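Acetyl-CoA C-acetyltransferase (PDB 7N7Z) probably catalyses the reversible transfer of an acetyl group between two acetyl-CoA molecules, giving acetoacetyl-CoA and free CoA, as a member of the thiolase family. Local coordinates at residues 51-61 against 111-120; 122-130 against 142-150. All coordinates share one frame; numbering follows the deposited sequence.

Contact 1 (51-61 against 111-120); sequences IIDEIVGATCL and TDISLVTAVE
Ile55 to Ala58 pair in parallel register with Leu115 to Ala118, the axes of strands 54-58 and 113-120 coming within 4.5 Å at 16°, and Val56 and Ala58 each donate N-H to one carbonyl and offer their own carbonyl to the next amide. Where the strands start, the carboxylate of Asp53 bends onto the other backbone: OD2 accepts from Asp112 N at 2.7 Å and Ile113 N at 3.0 Å, the two amides reaching it from opposite faces of the carboxylate plane. Glu54, its CG wedged between backbone N and carbonyl carbon (chi1 71°), runs out extended so that OE2 accepts a hydrogen bond from Ser114 OG through its anti lone pair, 2.7 Å away. On the face of Ile55 and Leu115 the two side chains lie alongside each other, and Ile55 CD1 continues to Thr117 CG2, 3.7 Å off. At the far end Glu120, bent at chi2 (63°), turns both oxygens to the loop after the strand: OE1 accepts a hydrogen bond from Cys60 N (2.6 Å) through its syn lone pair, and OE2 one from Leu61 N (3.2 Å) on the syn side. With an alanine at Glu120, both amides would probably lose these acceptors, leaving the loop freer to shift near the predicted nucleophile Cys92. Within the thiolase-fold sheet, strand 113-121 lies between 54-58 and 254-264, strand 84-89 flanks 54-58, and helix 94-107 packs on Val116.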
loop_
_atom_site.group_PDB
_atom_site.type_symbol
_atom_site.label_atom_id
_atom_site.label_comp_id
_atom_site.label_asym_id
_atom_site.label_seq_id
_atom_site.Cartn_x
_atom_site.Cartn_y
_atom_site.Cartn_z
ATOM N N ILE B 51 -14.521 -17.545 -36.418
ATOM C CA ILE B 51 -15.965 -17.732 -36.488
ATOM C C ILE B 51 -16.583 -18.018 -35.131
ATOM O O ILE B 51 -17.811 -18.173 -35.044
ATOM C CB ILE B 51 -16.338 -18.845 -37.487
ATOM C CG1 ILE B 51 -15.922 -20.215 -36.944
ATOM C CG2 ILE B 51 -15.689 -18.579 -38.838
ATOM C CD1 ILE B 51 -16.005 -21.333 -37.962
ATOM N N ILE B 52 -15.783 -18.095 -34.069
ATOM C CA ILE B 52 -16.330 -18.310 -32.735
ATOM C C ILE B 52 -17.174 -17.101 -32.348
ATOM O O ILE B 52 -16.759 -15.950 -32.529
ATOM C CB ILE B 52 -15.202 -18.567 -31.725
ATOM C CG1 ILE B 52 -14.513 -19.898 -32.047
ATOM C CG2 ILE B 52 -15.747 -18.566 -30.300
ATOM C CD1 ILE B 52 -13.303 -20.208 -31.177
ATOM N N ASP B 53 -18.368 -17.362 -31.810
ATOM C CA ASP B 53 -19.345 -16.296 -31.620
ATOM C C ASP B 53 -19.108 -15.497 -30.345
ATOM O O ASP B 53 -19.493 -14.324 -30.277
ATOM C CB ASP B 53 -20.758 -16.882 -31.599
ATOM C CG ASP B 53 -21.190 -17.402 -32.954
ATOM O OD1 ASP B 53 -20.994 -16.682 -33.954
ATOM O OD2 ASP B 53 -21.723 -18.532 -33.018
ATOM N N GLU B 54 -18.494 -16.097 -29.330
ATOM C CA GLU B 54 -18.320 -15.415 -28.056
ATOM C C GLU B 54 -17.255 -16.136 -27.246
ATOM O O GLU B 54 -16.809 -17.230 -27.595
ATOM C CB GLU B 54 -19.636 -15.360 -27.270
ATOM C CG GLU B 54 -20.087 -16.717 -26.723
ATOM C CD GLU B 54 -21.314 -16.621 -25.837
ATOM O OE1 GLU B 54 -21.595 -15.518 -25.325
ATOM O OE2 GLU B 54 -21.992 -17.651 -25.646
ATOM N N ILE B 55 -16.860 -15.499 -26.148
ATOM C CA ILE B 55 -16.090 -16.141 -25.092
ATOM C C ILE B 55 -16.796 -15.860 -23.775
ATOM O O ILE B 55 -17.140 -14.708 -23.484
ATOM C CB ILE B 55 -14.631 -15.649 -25.042
ATOM C CG1 ILE B 55 -13.867 -16.386 -23.936
ATOM C CG2 ILE B 55 -14.575 -14.144 -24.820
ATOM C CD1 ILE B 55 -12.402 -16.025 -23.850
ATOM N N VAL B 56 -17.034 -16.909 -22.996
ATOM C CA VAL B 56 -17.535 -16.789 -21.633
ATOM C C VAL B 56 -16.385 -17.174 -20.713
ATOM O O VAL B 56 -16.023 -18.353 -20.614
ATOM C CB VAL B 56 -18.769 -17.667 -21.392
ATOM C CG1 VAL B 56 -19.360 -17.384 -20.021
ATOM C CG2 VAL B 56 -19.805 -17.433 -22.483
ATOM N N GLY B 57 -15.797 -16.178 -20.054
ATOM C CA GLY B 57 -14.615 -16.381 -19.237
ATOM C C GLY B 57 -14.978 -16.537 -17.772
ATOM O O GLY B 57 -15.732 -15.734 -17.217
ATOM N N ALA B 58 -14.425 -17.575 -17.154
ATOM C CA ALA B 58 -14.637 -17.856 -15.743
ATOM C C ALA B 58 -13.373 -17.549 -14.954
ATOM O O ALA B 58 -12.263 -17.872 -15.389
ATOM C CB ALA B 58 -15.041 -19.316 -15.530
ATOM N N THR B 59 -13.550 -16.915 -13.799
ATOM C CA THR B 59 -12.464 -16.643 -12.870
ATOM C C THR B 59 -13.071 -16.119 -11.580
ATOM O O THR B 59 -14.125 -15.477 -11.597
ATOM C CB THR B 59 -11.459 -15.629 -13.434
ATOM O OG1 THR B 59 -10.233 -15.710 -12.693
ATOM C CG2 THR B 59 -12.007 -14.211 -13.339
ATOM N N CYS B 60 -12.399 -16.397 -10.464
ATOM C CA CYS B 60 -12.908 -15.956 -9.171
ATOM C C CYS B 60 -12.335 -14.602 -8.762
ATOM O O CYS B 60 -13.061 -13.779 -8.193
ATOM C CB CYS B 60 -12.608 -17.010 -8.099
ATOM S SG CYS B 60 -13.037 -16.525 -6.404
ATOM N N LEU B 61 -11.059 -14.339 -9.051
ATOM C CA LEU B 61 -10.395 -13.093 -8.655
ATOM C C LEU B 61 -9.968 -12.326 -9.908
ATOM O O LEU B 61 -8.889 -12.548 -10.464
ATOM C CB LEU B 61 -9.201 -13.369 -7.725
ATOM C CG LEU B 61 -9.512 -13.497 -6.228
ATOM C CD1 LEU B 61 -9.910 -12.159 -5.623
ATOM C CD2 LEU B 61 -10.600 -14.519 -5.970
ATOM N N THR B 111 -26.021 -18.181 -30.168
ATOM C CA THR B 111 -24.697 -18.425 -30.716
ATOM C C THR B 111 -24.639 -19.852 -31.240
ATOM O O THR B 111 -25.387 -20.729 -30.800
ATOM C CB THR B 111 -23.591 -18.212 -29.672
ATOM O OG1 THR B 111 -23.780 -19.121 -28.581
ATOM C CG2 THR B 111 -23.606 -16.781 -29.150
ATOM N N ASP B 112 -23.739 -20.075 -32.194
ATOM C CA ASP B 112 -23.475 -21.409 -32.718
ATOM C C ASP B 112 -22.205 -22.023 -32.152
ATOM O O ASP B 112 -22.152 -23.242 -31.953
ATOM C CB ASP B 112 -23.374 -21.365 -34.246
ATOM C CG ASP B 112 -24.609 -20.770 -34.893
ATOM O OD1 ASP B 112 -25.705 -20.911 -34.312
ATOM O OD2 ASP B 112 -24.486 -20.163 -35.979
ATOM N N ILE B 113 -21.188 -21.207 -31.880
ATOM C CA ILE B 113 -19.919 -21.661 -31.328
ATOM C C ILE B 113 -19.542 -20.718 -30.196
ATOM O O ILE B 113 -19.503 -19.498 -30.388
ATOM C CB ILE B 113 -18.805 -21.692 -32.394
ATOM C CG1 ILE B 113 -19.322 -22.322 -33.691
ATOM C CG2 ILE B 113 -17.587 -22.443 -31.863
ATOM C CD1 ILE B 113 -18.307 -22.340 -34.812
ATOM N N SER B 114 -19.265 -21.281 -29.021
ATOM C CA SER B 114 -18.917 -20.497 -27.845
ATOM C C SER B 114 -17.639 -21.045 -27.229
ATOM O O SER B 114 -17.510 -22.257 -27.030
ATOM C CB SER B 114 -20.047 -20.517 -26.810
ATOM O OG SER B 114 -21.144 -19.726 -27.235
ATOM N N LEU B 115 -16.701 -20.151 -26.935
ATOM C CA LEU B 115 -15.494 -20.504 -26.205
ATOM C C LEU B 115 -15.723 -20.242 -24.721
ATOM O O LEU B 115 -16.249 -19.189 -24.347
ATOM C CB LEU B 115 -14.301 -19.695 -26.713
ATOM C CG LEU B 115 -13.008 -19.814 -25.902
ATOM C CD1 LEU B 115 -12.548 -21.262 -25.820
ATOM C CD2 LEU B 115 -11.919 -18.937 -26.501
ATOM N N VAL B 116 -15.346 -21.202 -23.885
ATOM C CA VAL B 116 -15.419 -21.056 -22.436
ATOM C C VAL B 116 -14.010 -21.205 -21.884
ATOM O O VAL B 116 -13.354 -22.229 -22.116
ATOM C CB VAL B 116 -16.369 -22.080 -21.796
ATOM C CG1 VAL B 116 -16.367 -21.928 -20.279
ATOM C CG2 VAL B 116 -17.774 -21.918 -22.347
ATOM N N THR B 117 -13.544 -20.188 -21.169
ATOM C CA THR B 117 -12.260 -20.228 -20.485
ATOM C C THR B 117 -12.494 -20.149 -18.984
ATOM O O THR B 117 -13.382 -19.426 -18.520
ATOM C CB THR B 117 -11.345 -19.083 -20.930
ATOM O OG1 THR B 117 -11.965 -17.826 -20.634
ATOM C CG2 THR B 117 -11.063 -19.174 -22.421
ATOM N N ALA B 118 -11.698 -20.903 -18.231
ATOM C CA ALA B 118 -11.791 -20.932 -16.776
ATOM C C ALA B 118 -10.374 -20.913 -16.227
ATOM O O ALA B 118 -9.578 -21.800 -16.545
ATOM C CB ALA B 118 -12.550 -22.170 -16.292
ATOM N N VAL B 119 -10.053 -19.905 -15.417
ATOM C CA VAL B 119 -8.675 -19.680 -15.004
ATOM C C VAL B 119 -8.646 -19.131 -13.587
ATOM O O VAL B 119 -9.555 -18.414 -13.153
ATOM C CB VAL B 119 -7.945 -18.719 -15.972
ATOM C CG1 VAL B 119 -8.586 -17.335 -15.937
ATOM C CG2 VAL B 119 -6.469 -18.636 -15.616
ATOM N N GLU B 120 -7.582 -19.475 -12.867
ATOM C CA GLU B 120 -7.293 -18.874 -11.571
ATOM C C GLU B 120 -5.789 -18.957 -11.355
ATOM O O GLU B 120 -5.241 -20.056 -11.237
ATOM C CB GLU B 120 -8.044 -19.576 -10.445
ATOM C CG GLU B 120 -8.214 -18.718 -9.198
ATOM C CD GLU B 120 -9.053 -17.485 -9.454
ATOM O OE1 GLU B 120 -10.215 -17.642 -9.881
ATOM O OE2 GLU B 120 -8.553 -16.361 -9.234
HETATM O O HOH W 1 -11.601 -16.842 -17.846
#

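Contact 2 (122-130 against 142-150); sequences MSNIPYLLQ and KVQDAMLSD
Leu128 and Gln144 form a hydrogen-bonded antiparallel pair: Leu128 N reaches Gln144 O at 2.9 Å and Gln144 N returns to Leu128 O at 3.1 Å, both donors in the carbonyl plane. Water extends the polar contact: one molecule accepts from Gln130 N and lies within bonding distance of Lys142 O and Gln144 OE1. The aromatic contact belongs to the neighbouring non-hydrogen-bonded pair. Asp145 CA sits over the face of the Tyr127 ring, 3.8 Å from its centroid, a CH-pi contact; the carboxylate is stacked over the ring, the planes 24° apart, while Val143 CG2 meets the ring edge at CD2. The polar ends look to other chains: Tyr127 OH bonds Gly139 O of the third subunit, and Asp145 OD1 makes a salt bridge with Arg133 of the second.

Strands 127-129 and 141-145 make a beta hairpin whose second arm runs straight into helix 146-152. Asp145 is the N-cap, its OD1 taking a weak capping bond from Met147 N. The hairpin's edges continue antiparallel into other chains, Leu128 beside the second subunit and Val143 beside the third, consistent with a tetramerisation element.

Apolar packing joins the 3-10 turn, the loop after it and Leu128 of the strand to the start of the helix. Ala146 CB lies 3.8 Å from both Ile125 CG2 and Leu128 CG. Ile125 CD1 abuts Met147 CB at 3.6 Å, the two side chains crossing at about a right angle, and Met147 CG in turn meets Met122 CE at 4.0 Å.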
loop_
_atom_site.group_PDB
_atom_site.type_symbol
_atom_site.label_atom_id
_atom_site.label_comp_id
_atom_site.label_asym_id
_atom_site.label_seq_id
_atom_site.Cartn_x
_atom_site.Cartn_y
_atom_site.Cartn_z
ATOM N N MET B 122 -3.833 -18.016 -8.587
ATOM C CA MET B 122 -3.879 -17.567 -7.201
ATOM C C MET B 122 -2.520 -17.086 -6.712
ATOM O O MET B 122 -2.460 -16.316 -5.748
ATOM C CB MET B 122 -4.403 -18.684 -6.289
ATOM C CG MET B 122 -5.473 -19.571 -6.927
ATOM S SD MET B 122 -6.042 -20.934 -5.887
ATOM C CE MET B 122 -6.743 -20.060 -4.493
ATOM N N SER B 123 -1.436 -17.511 -7.363
ATOM C CA SER B 123 -0.115 -17.002 -7.023
ATOM C C SER B 123 0.034 -15.521 -7.344
ATOM O O SER B 123 0.896 -14.857 -6.756
ATOM C CB SER B 123 0.960 -17.794 -7.769
ATOM O OG SER B 123 0.843 -19.185 -7.518
ATOM N N ASN B 124 -0.781 -14.990 -8.259
ATOM C CA ASN B 124 -0.665 -13.605 -8.703
ATOM C C ASN B 124 -1.897 -12.776 -8.352
ATOM O O ASN B 124 -2.143 -11.740 -8.980
ATOM C CB ASN B 124 -0.407 -13.554 -10.211
ATOM C CG ASN B 124 1.009 -13.960 -10.572
ATOM O OD1 ASN B 124 1.960 -13.212 -10.336
ATOM N ND2 ASN B 124 1.156 -15.149 -11.145
ATOM N N ILE B 125 -2.677 -13.204 -7.368
ATOM C CA ILE B 125 -3.765 -12.353 -6.871
ATOM C C ILE B 125 -3.157 -11.179 -6.110
ATOM O O ILE B 125 -2.306 -11.390 -5.228
ATOM C CB ILE B 125 -4.712 -13.160 -5.980
ATOM C CG1 ILE B 125 -5.452 -14.215 -6.808
ATOM C CG2 ILE B 125 -5.714 -12.242 -5.296
ATOM C CD1 ILE B 125 -6.183 -15.251 -5.973
ATOM N N PRO B 126 -3.533 -9.938 -6.413
ATOM C CA PRO B 126 -2.917 -8.798 -5.725
ATOM C C PRO B 126 -3.441 -8.651 -4.305
ATOM O O PRO B 126 -4.336 -9.368 -3.849
ATOM C CB PRO B 126 -3.311 -7.599 -6.594
ATOM C CG PRO B 126 -4.572 -8.021 -7.274
ATOM C CD PRO B 126 -4.494 -9.511 -7.447
ATOM N N TYR B 127 -2.837 -7.706 -3.594
ATOM C CA TYR B 127 -3.347 -7.214 -2.324
ATOM C C TYR B 127 -4.096 -5.908 -2.566
ATOM O O TYR B 127 -3.824 -5.191 -3.533
ATOM C CB TYR B 127 -2.212 -6.994 -1.321
ATOM C CG TYR B 127 -1.821 -8.232 -0.542
ATOM C CD1 TYR B 127 -1.407 -9.389 -1.192
ATOM C CD2 TYR B 127 -1.863 -8.242 0.845
ATOM C CE1 TYR B 127 -1.049 -10.521 -0.478
ATOM C CE2 TYR B 127 -1.508 -9.367 1.567
ATOM C CZ TYR B 127 -1.102 -10.501 0.904
ATOM O OH TYR B 127 -0.750 -11.618 1.627
ATOM N N LEU B 128 -5.040 -5.602 -1.679
ATOM C CA LEU B 128 -5.904 -4.439 -1.827
ATOM C C LEU B 128 -5.591 -3.381 -0.778
ATOM O O LEU B 128 -5.267 -3.703 0.370
ATOM C CB LEU B 128 -7.381 -4.827 -1.707
ATOM C CG LEU B 128 -7.852 -6.103 -2.401
ATOM C CD1 LEU B 128 -9.239 -6.476 -1.902
ATOM C CD2 LEU B 128 -7.845 -5.934 -3.910
ATOM N N LEU B 129 -5.704 -2.117 -1.181
ATOM C CA LEU B 129 -5.695 -0.972 -0.271
ATOM C C LEU B 129 -7.079 -0.334 -0.363
ATOM O O LEU B 129 -7.361 0.430 -1.290
ATOM C CB LEU B 129 -4.591 0.016 -0.630
ATOM C CG LEU B 129 -3.155 -0.492 -0.489
ATOM C CD1 LEU B 129 -2.171 0.561 -0.976
ATOM C CD2 LEU B 129 -2.857 -0.881 0.952
ATOM N N GLN B 130 -7.943 -0.658 0.602
ATOM C CA GLN B 130 -9.347 -0.272 0.499
ATOM C C GLN B 130 -9.532 1.234 0.655
ATOM O O GLN B 130 -10.368 1.834 -0.031
ATOM C CB GLN B 130 -10.171 -1.031 1.540
ATOM C CG GLN B 130 -11.679 -0.934 1.348
ATOM C CD GLN B 130 -12.149 -1.532 0.034
ATOM O OE1 GLN B 130 -12.392 -2.737 -0.063
ATOM N NE2 GLN B 130 -12.287 -0.690 -0.985
ATOM N N LYS B 142 -5.675 -1.900 7.039
ATOM C CA LYS B 142 -5.283 -3.253 6.677
ATOM C C LYS B 142 -4.955 -3.306 5.194
ATOM O O LYS B 142 -5.701 -2.766 4.369
ATOM C CB LYS B 142 -6.392 -4.258 7.000
ATOM C CG LYS B 142 -6.703 -4.389 8.483
ATOM C CD LYS B 142 -7.214 -5.784 8.830
ATOM C CE LYS B 142 -6.091 -6.815 8.833
ATOM N NZ LYS B 142 -5.125 -6.599 9.948
ATOM N N VAL B 143 -3.835 -3.941 4.864
ATOM C CA VAL B 143 -3.528 -4.315 3.488
ATOM C C VAL B 143 -4.000 -5.757 3.324
ATOM O O VAL B 143 -3.456 -6.676 3.941
ATOM C CB VAL B 143 -2.038 -4.146 3.164
ATOM C CG1 VAL B 143 -1.150 -4.811 4.211
ATOM C CG2 VAL B 143 -1.726 -4.678 1.770
ATOM N N GLN B 144 -5.030 -5.950 2.503
ATOM C CA GLN B 144 -5.827 -7.168 2.513
ATOM C C GLN B 144 -5.355 -8.144 1.446
ATOM O O GLN B 144 -5.116 -7.755 0.298
ATOM C CB GLN B 144 -7.303 -6.839 2.289
ATOM C CG GLN B 144 -8.077 -6.556 3.560
ATOM C CD GLN B 144 -9.444 -5.971 3.284
ATOM O OE1 GLN B 144 -9.574 -4.783 2.993
ATOM N NE2 GLN B 144 -10.472 -6.805 3.370
ATOM N N ASP B 145 -5.234 -9.413 1.831
ATOM C CA ASP B 145 -5.004 -10.495 0.881
ATOM C C ASP B 145 -6.326 -10.799 0.188
ATOM O O ASP B 145 -7.223 -11.403 0.785
ATOM C CB ASP B 145 -4.451 -11.723 1.597
ATOM C CG ASP B 145 -4.051 -12.826 0.636
ATOM O OD1 ASP B 145 -4.491 -12.784 -0.531
ATOM O OD2 ASP B 145 -3.296 -13.730 1.046
ATOM N N ALA B 146 -6.455 -10.376 -1.072
ATOM C CA ALA B 146 -7.730 -10.508 -1.770
ATOM C C ALA B 146 -8.137 -11.965 -1.941
ATOM O O ALA B 146 -9.334 -12.276 -1.947
ATOM C CB ALA B 146 -7.657 -9.816 -3.130
ATOM N N MET B 147 -7.167 -12.870 -2.094
ATOM C CA MET B 147 -7.503 -14.286 -2.202
ATOM C C MET B 147 -8.309 -14.750 -0.998
ATOM O O MET B 147 -9.128 -15.671 -1.113
ATOM C CB MET B 147 -6.229 -15.121 -2.343
ATOM C CG MET B 147 -6.473 -16.626 -2.448
ATOM S SD MET B 147 -5.171 -17.613 -1.692
ATOM C CE MET B 147 -3.728 -16.968 -2.527
ATOM N N LEU B 148 -8.095 -14.131 0.160
ATOM C CA LEU B 148 -8.843 -14.467 1.364
ATOM C C LEU B 148 -10.091 -13.597 1.502
ATOM O O LEU B 148 -11.211 -14.113 1.576
ATOM C CB LEU B 148 -7.943 -14.313 2.596
ATOM C CG LEU B 148 -6.656 -15.139 2.600
ATOM C CD1 LEU B 148 -5.865 -14.860 3.867
ATOM C CD2 LEU B 148 -6.959 -16.621 2.471
ATOM N N SER B 149 -9.907 -12.275 1.517
ATOM C CA SER B 149 -11.015 -11.377 1.827
ATOM C C SER B 149 -12.073 -11.374 0.733
ATOM O O SER B 149 -13.263 -11.205 1.026
ATOM C CB SER B 149 -10.487 -9.959 2.058
ATOM O OG SER B 149 -9.869 -9.440 0.891
ATOM N N ASP B 150 -11.671 -11.560 -0.524
ATOM C CA ASP B 150 -12.594 -11.536 -1.650
ATOM C C ASP B 150 -12.879 -12.926 -2.207
ATOM O O ASP B 150 -13.516 -13.040 -3.259
ATOM C CB ASP B 150 -12.042 -10.640 -2.762
ATOM C CG ASP B 150 -12.293 -9.162 -2.510
ATOM O OD1 ASP B 150 -13.089 -8.824 -1.608
ATOM O OD2 ASP B 150 -11.686 -8.335 -3.223
HETATM O O HOH W 2 -11.665 -4.771 1.367
HETATM O O HOH W 3 -7.660 -2.994 2.546
#

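In the fold
From the N terminus, strand 8-20 and helix 30-45 precede segment 51-61. Contact 1 then closes a loop of 49 residues holding helix 69-76, strand 84-89 and helix 94-107, joining two parallel strands of the large mixed sheet. The chain leaves strand 113-121 directly into segment 122-130, and contact 2 closes the hairpin, with 11 residues between its segments. The two loops follow in series, neither enclosing nor crossing the other. Though their centres lie about 25 Å apart, they touch where Leu61 packs on Ile125, Ala146 and Asp150, tying the end of the sheet, near the predicted active-site residues, to the intersubunit hairpin. Both contacts also reach the second subunit.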